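Local coordinates for protein 4-amino-4-deoxy-L-arabinose transferase or related glycosyltransferases of PMT family (Cupriavidus metallidurans, PDB 5EZM) that probably transfers 4-amino-4-deoxy-L-arabinose from a polyprenyl-phosphate carrier to lipid A, as a zinc-binding membrane glycosyltransferase of the GT-C fold, at residues V44-L49 / S117-I122; H53-D58 / A155-L160; A144-P149 / G445-F450; A138-L143 / G434-V439. All coordinates share one frame; numbering follows the deposited sequence.

Interaction 1 (V44-L49 / S117-I122); sequences VWFVSL and SGLLGI. With MPG ([(Z)-octadec-9-enyl] (2R)-2,3-bis(oxidanyl)propanoate), chain B; MPG ([(Z)-octadec-9-enyl] (2R)-2,3-bis(oxidanyl)propanoate), chain F.
Two donors of Ser48 grip the carbonyl oxygen Val44 O: the hydroxyl OG, arriving almost along the C=O axis (161°), and the backbone N at 3.3 Å. That grip belongs to the last turns of helix 31-47; the contact itself is made by Trp45 and Phe46. Trp45 has CG anti to its backbone N (chi1 -171°), which projects the indole toward Leu119, and the two side chains meet tip to tip. Leu119 CD2 sits over the five-membered ring, 3.7 Å from its centroid and 14° off the normal, a CH-pi contact. Trp45 NE1 is hydrogen-bonded to Ala115 O. At the indole edge Gly118 CA lies 4.0 Å from Trp45 CZ2; a CB there would clash with that atom. The other methyl, Leu119 CD1, is 3.6 Å from Phe46 CZ, so one leucine fork serves both rings. Phe46 in turn touches lipid, its CD1 being 3.6 Å from C8 of the chain B MPG. An alanine at Trp45 removes the indole, with its CH-pi contact and NE1 bond, and would probably loosen helix 31-47 from helix 112-133. Around this buried junction, Tyr447 of helix 435-456 and Ala155 of helix 149-155 also pack on Trp45, while Leu120 faces the chain F MPG.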
loop_
_atom_site.group_PDB
_atom_site.type_symbol
_atom_site.label_atom_id
_atom_site.label_comp_id
_atom_site.label_asym_id
_atom_site.label_seq_id
_atom_site.Cartn_x
_atom_site.Cartn_y
_atom_site.Cartn_z
ATOM N N VAL A 44 -8.154 14.833 -7.979
ATOM C CA VAL A 44 -6.791 14.754 -7.466
ATOM C C VAL A 44 -6.467 13.318 -7.087
ATOM O O VAL A 44 -5.324 12.867 -7.235
ATOM C CB VAL A 44 -6.600 15.724 -6.283
ATOM C CG1 VAL A 44 -5.262 15.486 -5.584
ATOM C CG2 VAL A 44 -6.686 17.162 -6.767
ATOM N N TRP A 45 -7.475 12.567 -6.638
ATOM C CA TRP A 45 -7.255 11.197 -6.191
ATOM C C TRP A 45 -6.741 10.316 -7.321
ATOM O O TRP A 45 -5.826 9.508 -7.120
ATOM C CB TRP A 45 -8.555 10.638 -5.616
ATOM C CG TRP A 45 -8.419 9.312 -4.940
ATOM C CD1 TRP A 45 -8.569 8.081 -5.509
ATOM C CD2 TRP A 45 -8.127 9.084 -3.557
ATOM N NE1 TRP A 45 -8.380 7.101 -4.566
ATOM C CE2 TRP A 45 -8.107 7.691 -3.360
ATOM C CE3 TRP A 45 -7.877 9.922 -2.467
ATOM C CZ2 TRP A 45 -7.846 7.118 -2.118
ATOM C CZ3 TRP A 45 -7.618 9.352 -1.235
ATOM C CH2 TRP A 45 -7.606 7.964 -1.070
ATOM N N PHE A 46 -7.302 10.462 -8.520
ATOM C CA PHE A 46 -6.958 9.582 -9.631
ATOM C C PHE A 46 -5.849 10.129 -10.519
ATOM O O PHE A 46 -4.967 9.366 -10.929
ATOM C CB PHE A 46 -8.203 9.278 -10.470
ATOM C CG PHE A 46 -9.167 8.356 -9.780
ATOM C CD1 PHE A 46 -8.970 6.984 -9.807
ATOM C CD2 PHE A 46 -10.250 8.860 -9.080
ATOM C CE1 PHE A 46 -9.843 6.131 -9.161
ATOM C CE2 PHE A 46 -11.128 8.008 -8.431
ATOM C CZ PHE A 46 -10.923 6.643 -8.472
ATOM N N VAL A 47 -5.862 11.431 -10.819
ATOM C CA VAL A 47 -4.801 12.015 -11.638
ATOM C C VAL A 47 -3.438 11.763 -11.001
ATOM O O VAL A 47 -2.494 11.317 -11.666
ATOM C CB VAL A 47 -5.055 13.516 -11.862
ATOM C CG1 VAL A 47 -3.813 14.188 -12.439
ATOM C CG2 VAL A 47 -6.252 13.715 -12.781
ATOM N N SER A 48 -3.327 12.011 -9.692
ATOM C CA SER A 48 -2.068 11.790 -8.987
ATOM C C SER A 48 -1.586 10.348 -9.079
ATOM O O SER A 48 -0.405 10.084 -8.823
ATOM C CB SER A 48 -2.210 12.197 -7.519
ATOM O OG SER A 48 -3.312 11.543 -6.916
ATOM N N LEU A 49 -2.466 9.409 -9.438
ATOM C CA LEU A 49 -2.028 8.031 -9.619
ATOM C C LEU A 49 -1.028 7.899 -10.761
ATOM O O LEU A 49 -0.106 7.080 -10.685
ATOM C CB LEU A 49 -3.229 7.124 -9.877
ATOM C CG LEU A 49 -4.168 6.827 -8.711
ATOM C CD1 LEU A 49 -5.305 5.939 -9.184
ATOM C CD2 LEU A 49 -3.410 6.174 -7.569
ATOM N N SER A 117 -9.227 0.777 -2.887
ATOM C CA SER A 117 -9.252 0.371 -1.487
ATOM C C SER A 117 -9.335 1.580 -0.569
ATOM O O SER A 117 -10.075 1.566 0.422
ATOM C CB SER A 117 -8.020 -0.467 -1.155
ATOM O OG SER A 117 -8.090 -1.732 -1.783
ATOM N N GLY A 118 -8.583 2.638 -0.879
ATOM C CA GLY A 118 -8.648 3.840 -0.062
ATOM C C GLY A 118 -10.028 4.465 -0.070
ATOM O O GLY A 118 -10.600 4.762 0.987
ATOM N N LEU A 119 -10.591 4.663 -1.269
ATOM C CA LEU A 119 -11.952 5.182 -1.356
ATOM C C LEU A 119 -12.928 4.294 -0.598
ATOM O O LEU A 119 -13.838 4.789 0.076
ATOM C CB LEU A 119 -12.377 5.312 -2.817
ATOM C CG LEU A 119 -11.610 6.324 -3.662
ATOM C CD1 LEU A 119 -12.151 6.343 -5.085
ATOM C CD2 LEU A 119 -11.689 7.703 -3.028
ATOM N N LEU A 120 -12.742 2.976 -0.683
ATOM C CA LEU A 120 -13.637 2.046 -0.005
ATOM C C LEU A 120 -13.560 2.214 1.507
ATOM O O LEU A 120 -14.593 2.243 2.190
ATOM C CB LEU A 120 -13.293 0.613 -0.408
ATOM C CG LEU A 120 -14.259 -0.473 0.056
ATOM C CD1 LEU A 120 -15.672 -0.153 -0.409
ATOM C CD2 LEU A 120 -13.821 -1.832 -0.454
ATOM N N GLY A 121 -12.344 2.328 2.045
ATOM C CA GLY A 121 -12.197 2.557 3.472
ATOM C C GLY A 121 -12.850 3.849 3.921
ATOM O O GLY A 121 -13.546 3.883 4.944
ATOM N N ILE A 122 -12.644 4.930 3.160
ATOM C CA ILE A 122 -13.328 6.185 3.470
ATOM C C ILE A 122 -14.835 5.966 3.508
ATOM O O ILE A 122 -15.503 6.273 4.503
ATOM C CB ILE A 122 -12.951 7.276 2.453
ATOM C CG1 ILE A 122 -11.466 7.618 2.553
ATOM C CG2 ILE A 122 -13.810 8.513 2.674
ATOM C CD1 ILE A 122 -11.017 8.672 1.556
HETATM C C2 MPG B . -3.677 10.890 -15.607
HETATM C C3 MPG B . -4.745 9.843 -15.897
HETATM C C4 MPG B . -5.535 9.448 -14.660
HETATM C C5 MPG B . -6.479 8.272 -14.951
HETATM C C6 MPG B . -7.610 8.126 -13.920
HETATM C C7 MPG B . -8.593 7.002 -14.307
HETATM C C8 MPG B . -9.732 6.819 -13.276
HETATM C C9 MPG B . -10.477 5.474 -13.453
HETATM C C10 MPG B . -11.425 5.162 -12.263
HETATM C C11 MPG B . -11.930 3.703 -12.272
HETATM C C12 MPG B . -13.030 3.437 -11.187
HETATM C C1 MPG B . -2.801 11.188 -16.828
HETATM C C2 MPG F . -15.457 2.311 -4.553
HETATM C C3 MPG F . -15.759 2.555 -3.079
HETATM C C4 MPG F . -16.987 3.427 -2.857
HETATM C C5 MPG F . -17.297 3.594 -1.362
HETATM C C6 MPG F . -18.802 3.543 -1.055
HETATM C C7 MPG F . -19.088 3.039 0.372
HETATM C C8 MPG F . -20.559 3.262 0.794
HETATM C C1 MPG F . -14.460 1.169 -4.756
#

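Interaction 2 (H53-D58 / A155-L160)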
loop_
_atom_site.group_PDB
_atom_site.type_symbol
_atom_site.label_atom_id
_atom_site.label_comp_id
_atom_site.label_asym_id
_atom_site.label_seq_id
_atom_site.Cartn_x
_atom_site.Cartn_y
_atom_site.Cartn_z
ATOM N N HIS A 53 6.669 7.313 -11.659
ATOM C CA HIS A 53 7.093 5.997 -12.103
ATOM C C HIS A 53 7.035 5.014 -10.940
ATOM O O HIS A 53 7.017 5.400 -9.768
ATOM C CB HIS A 53 8.502 6.052 -12.688
ATOM C CG HIS A 53 8.577 6.749 -14.009
ATOM N ND1 HIS A 53 8.915 8.079 -14.130
ATOM C CD2 HIS A 53 8.345 6.303 -15.265
ATOM C CE1 HIS A 53 8.895 8.422 -15.406
ATOM N NE2 HIS A 53 8.550 7.362 -16.116
ATOM N N LEU A 54 7.002 3.727 -11.277
ATOM C CA LEU A 54 6.824 2.692 -10.266
ATOM C C LEU A 54 8.047 2.607 -9.361
ATOM O O LEU A 54 9.187 2.571 -9.835
ATOM C CB LEU A 54 6.561 1.341 -10.927
ATOM C CG LEU A 54 5.263 1.223 -11.726
ATOM C CD1 LEU A 54 5.097 -0.187 -12.255
ATOM C CD2 LEU A 54 4.069 1.624 -10.875
ATOM N N VAL A 55 7.802 2.572 -8.057
ATOM C CA VAL A 55 8.854 2.564 -7.049
ATOM C C VAL A 55 9.017 1.133 -6.549
ATOM O O VAL A 55 8.106 0.572 -5.930
ATOM C CB VAL A 55 8.534 3.530 -5.900
ATOM C CG1 VAL A 55 9.510 3.339 -4.745
ATOM C CG2 VAL A 55 8.561 4.969 -6.402
ATOM N N GLY A 56 10.175 0.539 -6.816
ATOM C CA GLY A 56 10.468 -0.798 -6.330
ATOM C C GLY A 56 10.774 -0.820 -4.845
ATOM O O GLY A 56 11.126 0.208 -4.268
ATOM N N PRO A 57 10.651 -1.995 -4.212
ATOM C CA PRO A 57 10.245 -3.256 -4.843
ATOM C C PRO A 57 8.737 -3.444 -5.001
ATOM O O PRO A 57 8.318 -4.034 -5.994
ATOM C CB PRO A 57 10.807 -4.310 -3.886
ATOM C CG PRO A 57 10.824 -3.637 -2.564
ATOM C CD PRO A 57 11.136 -2.196 -2.835
ATOM N N ASP A 58 7.949 -2.930 -4.053
ATOM C CA ASP A 58 6.542 -3.313 -3.945
ATOM C C ASP A 58 5.754 -2.960 -5.204
ATOM O O ASP A 58 5.165 -3.838 -5.848
ATOM C CB ASP A 58 5.921 -2.654 -2.716
ATOM C CG ASP A 58 6.491 -3.192 -1.422
ATOM O OD1 ASP A 58 6.818 -4.397 -1.379
ATOM O OD2 ASP A 58 6.615 -2.413 -0.453
ATOM N N ALA A 155 -2.794 4.838 0.029
ATOM C CA ALA A 155 -3.832 4.651 -0.975
ATOM C C ALA A 155 -3.332 4.926 -2.386
ATOM O O ALA A 155 -3.958 4.468 -3.347
ATOM C CB ALA A 155 -5.027 5.550 -0.669
ATOM N N HIS A 156 -2.226 5.661 -2.535
ATOM C CA HIS A 156 -1.663 5.954 -3.847
ATOM C C HIS A 156 -0.334 5.248 -4.091
ATOM O O HIS A 156 0.400 5.618 -5.015
ATOM C CB HIS A 156 -1.497 7.462 -4.026
ATOM C CG HIS A 156 -2.788 8.182 -4.241
ATOM N ND1 HIS A 156 -3.788 8.211 -3.295
ATOM C CD2 HIS A 156 -3.250 8.886 -5.300
ATOM C CE1 HIS A 156 -4.808 8.910 -3.757
ATOM N NE2 HIS A 156 -4.507 9.332 -4.972
ATOM N N PHE A 157 -0.012 4.233 -3.292
ATOM C CA PHE A 157 1.254 3.518 -3.400
ATOM C C PHE A 157 0.957 2.035 -3.547
ATOM O O PHE A 157 0.388 1.423 -2.639
ATOM C CB PHE A 157 2.132 3.782 -2.174
ATOM C CG PHE A 157 3.529 3.263 -2.311
ATOM C CD1 PHE A 157 4.488 3.998 -2.987
ATOM C CD2 PHE A 157 3.886 2.041 -1.762
ATOM C CE1 PHE A 157 5.777 3.523 -3.118
ATOM C CE2 PHE A 157 5.175 1.563 -1.886
ATOM C CZ PHE A 157 6.122 2.305 -2.566
ATOM N N ASN A 158 1.347 1.460 -4.684
ATOM C CA ASN A 158 0.939 0.102 -5.029
ATOM C C ASN A 158 1.571 -0.939 -4.112
ATOM O O ASN A 158 2.668 -1.436 -4.383
ATOM C CB ASN A 158 1.280 -0.207 -6.490
ATOM C CG ASN A 158 0.756 -1.555 -6.934
ATOM O OD1 ASN A 158 -0.168 -2.104 -6.334
ATOM N ND2 ASN A 158 1.341 -2.096 -7.995
ATOM N N THR A 159 0.870 -1.277 -3.033
ATOM C CA THR A 159 1.299 -2.316 -2.110
ATOM C C THR A 159 0.059 -3.022 -1.584
ATOM O O THR A 159 -1.046 -2.479 -1.624
ATOM C CB THR A 159 2.131 -1.743 -0.955
ATOM O OG1 THR A 159 2.665 -2.815 -0.171
ATOM C CG2 THR A 159 1.270 -0.859 -0.066
ATOM N N LEU A 160 0.249 -4.248 -1.091
ATOM C CA LEU A 160 -0.887 -5.032 -0.613
ATOM C C LEU A 160 -1.486 -4.475 0.671
ATOM O O LEU A 160 -2.651 -4.764 0.973
ATOM C CB LEU A 160 -0.471 -6.486 -0.392
ATOM C CG LEU A 160 -0.726 -7.459 -1.544
ATOM C CD1 LEU A 160 -0.157 -6.922 -2.840
ATOM C CD2 LEU A 160 -0.131 -8.814 -1.221
#
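Phe157 carries CG anti to its backbone N (chi1 -171°) and Val55 has CG1 likewise anti (170°), and these torsions bring the phenyl tip against the valine at about a right angle. Phe157 CE1 is 3.9 Å from Val55 CB and 4.1 Å from Val55 CG1, the apolar part of the contact. The chain turns at the cis peptide before Pro57, after which Asp58 comes beside the second segment. Its CB approaches the same ring, 4.4 Å from Phe157 CE2, and its backbone C lies 3.5 Å from Asn158 O. Asp58 and Thr159 point the same way, side by side, but Asp58 OD2 and Thr159 OG1 are 4.0 Å apart, too far for a hydrogen bond; the carboxylate instead makes a salt bridge through OD1 to Arg61. Glu59 stitches the segments together indirectly, its OE1 accepting from Val55 N and OE2 from Asn158 N. The side chain of Asp58 is about 12 Å from the bound zinc, which places the contact near, but outside, the site formed by Glu87, His268 and His270. The contact thus joins the loop between helices 31-47 and 58-72 to the one between helices 149-155 and 160-178, with helix 107-110 touching Asn158 through Ala110.

Interaction 3 (A144-P149 / G445-F450)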
loop_
_atom_site.group_PDB
_atom_site.type_symbol
_atom_site.label_atom_id
_atom_site.label_comp_id
_atom_site.label_asym_id
_atom_site.label_seq_id
_atom_site.Cartn_x
_atom_site.Cartn_y
_atom_site.Cartn_z
ATOM N N ALA A 144 -11.196 13.192 8.038
ATOM C CA ALA A 144 -10.078 12.630 8.788
ATOM C C ALA A 144 -9.275 11.658 7.934
ATOM O O ALA A 144 -8.051 11.790 7.806
ATOM C CB ALA A 144 -10.593 11.941 10.050
ATOM N N LEU A 145 -9.949 10.672 7.337
ATOM C CA LEU A 145 -9.240 9.698 6.514
ATOM C C LEU A 145 -8.621 10.347 5.282
ATOM O O LEU A 145 -7.554 9.915 4.827
ATOM C CB LEU A 145 -10.184 8.566 6.116
ATOM C CG LEU A 145 -10.698 7.732 7.292
ATOM C CD1 LEU A 145 -11.651 6.659 6.809
ATOM C CD2 LEU A 145 -9.536 7.110 8.048
ATOM N N LEU A 146 -9.260 11.386 4.738
ATOM C CA LEU A 146 -8.695 12.067 3.579
ATOM C C LEU A 146 -7.382 12.753 3.935
ATOM O O LEU A 146 -6.387 12.626 3.211
ATOM C CB LEU A 146 -9.699 13.077 3.021
ATOM C CG LEU A 146 -9.247 13.854 1.781
ATOM C CD1 LEU A 146 -9.079 12.926 0.586
ATOM C CD2 LEU A 146 -10.220 14.977 1.456
ATOM N N ALA A 147 -7.354 13.477 5.057
ATOM C CA ALA A 147 -6.163 14.225 5.442
ATOM C C ALA A 147 -5.065 13.345 6.020
ATOM O O ALA A 147 -3.899 13.757 6.019
ATOM C CB ALA A 147 -6.522 15.309 6.460
ATOM N N ALA A 148 -5.405 12.162 6.522
ATOM C CA ALA A 148 -4.415 11.281 7.124
ATOM C C ALA A 148 -3.386 10.874 6.075
ATOM O O ALA A 148 -3.746 10.201 5.096
ATOM C CB ALA A 148 -5.080 10.047 7.725
ATOM N N PRO A 149 -2.117 11.259 6.229
ATOM C CA PRO A 149 -1.129 10.954 5.184
ATOM C C PRO A 149 -0.892 9.471 4.990
ATOM O O PRO A 149 -0.572 9.056 3.872
ATOM C CB PRO A 149 0.134 11.665 5.685
ATOM C CG PRO A 149 -0.035 11.716 7.154
ATOM C CD PRO A 149 -1.504 11.935 7.383
ATOM N N GLY A 445 -6.454 21.010 2.526
ATOM C CA GLY A 445 -5.099 21.525 2.432
ATOM C C GLY A 445 -4.058 20.485 2.792
ATOM O O GLY A 445 -3.037 20.355 2.115
ATOM N N MET A 446 -4.306 19.724 3.862
ATOM C CA MET A 446 -3.384 18.661 4.250
ATOM C C MET A 446 -3.270 17.610 3.157
ATOM O O MET A 446 -2.166 17.189 2.795
ATOM C CB MET A 446 -3.841 18.022 5.561
ATOM C CG MET A 446 -3.645 18.907 6.765
ATOM S SD MET A 446 -1.898 19.248 7.015
ATOM C CE MET A 446 -1.982 20.930 7.605
ATOM N N TYR A 447 -4.411 17.174 2.615
ATOM C CA TYR A 447 -4.404 16.131 1.596
ATOM C C TYR A 447 -3.641 16.580 0.357
ATOM O O TYR A 447 -2.806 15.838 -0.175
ATOM C CB TYR A 447 -5.838 15.744 1.241
ATOM C CG TYR A 447 -5.955 14.942 -0.034
ATOM C CD1 TYR A 447 -5.441 13.656 -0.117
ATOM C CD2 TYR A 447 -6.586 15.469 -1.151
ATOM C CE1 TYR A 447 -5.547 12.921 -1.276
ATOM C CE2 TYR A 447 -6.702 14.739 -2.314
ATOM C CZ TYR A 447 -6.180 13.467 -2.370
ATOM O OH TYR A 447 -6.289 12.735 -3.529
ATOM N N LEU A 448 -3.913 17.799 -0.117
ATOM C CA LEU A 448 -3.153 18.320 -1.248
ATOM C C LEU A 448 -1.673 18.432 -0.905
ATOM O O LEU A 448 -0.810 18.181 -1.753
ATOM C CB LEU A 448 -3.712 19.676 -1.681
ATOM C CG LEU A 448 -5.145 19.688 -2.224
ATOM C CD1 LEU A 448 -5.559 21.095 -2.628
ATOM C CD2 LEU A 448 -5.298 18.725 -3.389
ATOM N N GLY A 449 -1.360 18.790 0.340
ATOM C CA GLY A 449 0.015 18.906 0.781
ATOM C C GLY A 449 0.777 17.602 0.698
ATOM O O GLY A 449 1.807 17.514 0.021
ATOM N N PHE A 450 0.272 16.572 1.379
ATOM C CA PHE A 450 0.942 15.279 1.336
ATOM C C PHE A 450 0.910 14.677 -0.061
ATOM O O PHE A 450 1.816 13.918 -0.426
ATOM C CB PHE A 450 0.315 14.332 2.356
ATOM C CG PHE A 450 0.641 14.687 3.778
ATOM C CD1 PHE A 450 1.891 14.405 4.305
ATOM C CD2 PHE A 450 -0.293 15.314 4.582
ATOM C CE1 PHE A 450 2.201 14.735 5.608
ATOM C CE2 PHE A 450 0.013 15.646 5.887
ATOM C CZ PHE A 450 1.263 15.355 6.399
#
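Helix 435-456 of the GT-C transmembrane bundle packs here against a break in its neighbour: helix 135-147 ends, Ala148 leaves helical geometry (psi 116°), and helix 149-155 starts at Pro149. The backbones come closest beside the break, with Ala147 CA 4.6 Å from Tyr447 CA, a spacing that the small alanine permits. Two CH-pi contacts flank this point and form the tight part. On one flank Leu146, with CG anti to its backbone N (chi1 -179°), lays CD1 over the centre of the Tyr447 ring, 3.7 Å from the centroid; its carbonyl oxygen Leu146 O also lies 3.6 Å from Tyr447 CD1. On the other flank the Pro149 ring lies alongside Phe450 and covers one face of the phenyl. The looser part is Met446: its CB meets Ala147 CB at 3.9 Å, after which the chain bends away toward Met420 and Ile424 of helix 403-430. Lipid borders the contact, separate MPG molecules touching Leu146 and Phe450, and every touching residue is buried. Pro149 CB stands over the middle of the phenyl, 3.5 Å from the Phe450 ring centroid and only 10° off its normal.

Interaction 4 (A138-L143 / G434-V439); sequences AAFTGL and GVLPSV. With MPG ([(Z)-octadec-9-enyl] (2R)-2,3-bis(oxidanyl)propanoate), chain C.
One face of the Phe140 ring carries Leu436 CD1, which stands 3.6 Å above the plane and displaced toward the rim, so that the line to the centroid leans 25° from the normal, still a CH-pi contact over the face. At the ring edge, in plane, Val439 CB lies 3.7 Å from Phe140 CE1. Val435 adds a more oblique touch, CG1 to Phe140 CZ at 4.1 Å. With CG anti to its carbonyl carbon (chi1 -75°), Phe140 sends its ring tip across to the other helix and between these three aliphatic side chains. Leu436 CD1 is shared: it also meets Leu143 CD1 at 3.8 Å, the two leucines crossing at about a right angle, and touches Ala139 CB. An alanine at Phe140 takes away the ring that Leu436 lies over and Val439 borders, and would probably weaken the pairing of the two helices, leaving it to Leu143 and Ala139. Lipid runs along one flank, C8 of the chain C MPG lying 3.6 Å from Leu143 CD2 and C2 lying 3.9 Å from Pro437 CB. The axes of the short helical segments 138-143 and 435-439 approach to 10.6 Å and are inclined by 14°, so side chains rather than close backbones bridge the gap. Such a nearly parallel helix pair with an apolar interface beside a lipid chain is consistent with the transmembrane bundle of a GT-C glycosyltransferase.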
loop_
_atom_site.group_PDB
_atom_site.type_symbol
_atom_site.label_atom_id
_atom_site.label_comp_id
_atom_site.label_asym_id
_atom_site.label_seq_id
_atom_site.Cartn_x
_atom_site.Cartn_y
_atom_site.Cartn_z
ATOM N N ALA A 138 -19.859 11.630 10.627
ATOM C CA ALA A 138 -19.433 10.895 9.439
ATOM C C ALA A 138 -18.621 11.784 8.509
ATOM O O ALA A 138 -17.594 11.356 7.966
ATOM C CB ALA A 138 -20.646 10.325 8.708
ATOM N N ALA A 139 -19.070 13.026 8.309
ATOM C CA ALA A 139 -18.292 13.975 7.520
ATOM C C ALA A 139 -16.905 14.160 8.119
ATOM O O ALA A 139 -15.895 14.125 7.404
ATOM C CB ALA A 139 -19.024 15.313 7.425
ATOM N N PHE A 140 -16.833 14.324 9.441
ATOM C CA PHE A 140 -15.526 14.439 10.078
ATOM C C PHE A 140 -14.681 13.184 9.871
ATOM O O PHE A 140 -13.451 13.273 9.800
ATOM C CB PHE A 140 -15.692 14.748 11.565
ATOM C CG PHE A 140 -16.098 16.162 11.839
ATOM C CD1 PHE A 140 -15.307 17.213 11.409
ATOM C CD2 PHE A 140 -17.265 16.444 12.523
ATOM C CE1 PHE A 140 -15.675 18.522 11.654
ATOM C CE2 PHE A 140 -17.640 17.752 12.774
ATOM C CZ PHE A 140 -16.843 18.791 12.339
ATOM N N THR A 141 -15.315 12.013 9.758
ATOM C CA THR A 141 -14.557 10.789 9.514
ATOM C C THR A 141 -13.988 10.772 8.100
ATOM O O THR A 141 -12.817 10.422 7.899
ATOM C CB THR A 141 -15.441 9.565 9.767
ATOM O OG1 THR A 141 -15.521 9.314 11.174
ATOM C CG2 THR A 141 -14.885 8.332 9.075
ATOM N N GLY A 142 -14.800 11.155 7.110
ATOM C CA GLY A 142 -14.293 11.243 5.749
ATOM C C GLY A 142 -13.147 12.230 5.624
ATOM O O GLY A 142 -12.113 11.930 5.021
ATOM N N LEU A 143 -13.314 13.422 6.204
ATOM C CA LEU A 143 -12.235 14.406 6.198
ATOM C C LEU A 143 -10.997 13.869 6.906
ATOM O O LEU A 143 -9.869 14.055 6.432
ATOM C CB LEU A 143 -12.708 15.698 6.860
ATOM C CG LEU A 143 -13.947 16.317 6.218
ATOM C CD1 LEU A 143 -14.504 17.429 7.083
ATOM C CD2 LEU A 143 -13.607 16.829 4.835
ATOM N N GLY A 434 -18.187 28.154 11.255
ATOM C CA GLY A 434 -18.431 26.860 11.863
ATOM C C GLY A 434 -17.205 25.971 11.910
ATOM O O GLY A 434 -16.223 26.212 11.199
ATOM N N VAL A 435 -17.251 24.933 12.746
ATOM C CA VAL A 435 -16.110 24.032 12.864
ATOM C C VAL A 435 -15.997 23.145 11.632
ATOM O O VAL A 435 -14.899 22.931 11.106
ATOM C CB VAL A 435 -16.215 23.202 14.157
ATOM C CG1 VAL A 435 -15.183 22.090 14.161
ATOM C CG2 VAL A 435 -16.034 24.092 15.371
ATOM N N LEU A 436 -17.125 22.626 11.143
ATOM C CA LEU A 436 -17.088 21.690 10.020
ATOM C C LEU A 436 -16.481 22.286 8.754
ATOM O O LEU A 436 -15.629 21.620 8.139
ATOM C CB LEU A 436 -18.494 21.140 9.759
ATOM C CG LEU A 436 -18.645 20.219 8.547
ATOM C CD1 LEU A 436 -17.636 19.081 8.590
ATOM C CD2 LEU A 436 -20.060 19.674 8.475
ATOM N N PRO A 437 -16.855 23.490 8.295
ATOM C CA PRO A 437 -16.178 24.031 7.102
ATOM C C PRO A 437 -14.689 24.253 7.311
ATOM O O PRO A 437 -13.889 23.960 6.413
ATOM C CB PRO A 437 -16.926 25.347 6.841
ATOM C CG PRO A 437 -17.513 25.716 8.158
ATOM C CD PRO A 437 -17.898 24.411 8.784
ATOM N N SER A 438 -14.297 24.754 8.486
ATOM C CA SER A 438 -12.880 24.951 8.779
ATOM C C SER A 438 -12.117 23.632 8.710
ATOM O O SER A 438 -11.038 23.554 8.110
ATOM C CB SER A 438 -12.723 25.601 10.155
ATOM O OG SER A 438 -11.375 25.947 10.416
ATOM N N VAL A 439 -12.673 22.577 9.312
ATOM C CA VAL A 439 -12.022 21.271 9.290
ATOM C C VAL A 439 -11.974 20.722 7.869
ATOM O O VAL A 439 -11.006 20.059 7.481
ATOM C CB VAL A 439 -12.733 20.301 10.254
ATOM C CG1 VAL A 439 -12.107 18.922 10.191
ATOM C CG2 VAL A 439 -12.669 20.824 11.674
HETATM C C2 MPG C . -19.745 23.146 5.222
HETATM C C3 MPG C . -19.689 22.014 4.201
HETATM C C4 MPG C . -18.306 21.384 4.095
HETATM C C5 MPG C . -18.256 20.243 3.065
HETATM C C6 MPG C . -17.363 19.077 3.523
HETATM C C7 MPG C . -17.776 17.723 2.911
HETATM C C8 MPG C . -17.013 16.547 3.566
HETATM C C9 MPG C . -17.049 15.240 2.736
HETATM C C10 MPG C . -15.775 14.377 2.955
HETATM C C11 MPG C . -15.607 13.276 1.885
HETATM C C12 MPG C . -14.107 12.920 1.589
HETATM C C13 MPG C . -13.967 11.885 0.452
HETATM C C14 MPG C . -12.615 12.003 -0.320
HETATM C C1 MPG C . -21.179 23.564 5.556
#

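Overall arrangement
Interactions 3 and 4 are successive zones, centres about 13 Å apart, of one pairing between helices 135-147 and 435-456. Interaction 1, its centre about 12 Å from that of interaction 3, meets it through Tyr447 OH, 3.2 Å from Trp45 CA. Interaction 2 joins interaction 1 by a probable hydrogen bond, Trp45 O to His156 NE2 at 2.5 Å, with Trp45 and His156 also stacked edge-to-face. Interactions 2 and 4, centres about 30 Å apart, do not touch. Interaction 2 comes near the zinc site, the side chain of Asp58 being about 9 Å from that of His270. Lipid connects others: Phe157 and Phe450 share one MPG pocket, while Leu143, Leu146 and Pro437 belong to another.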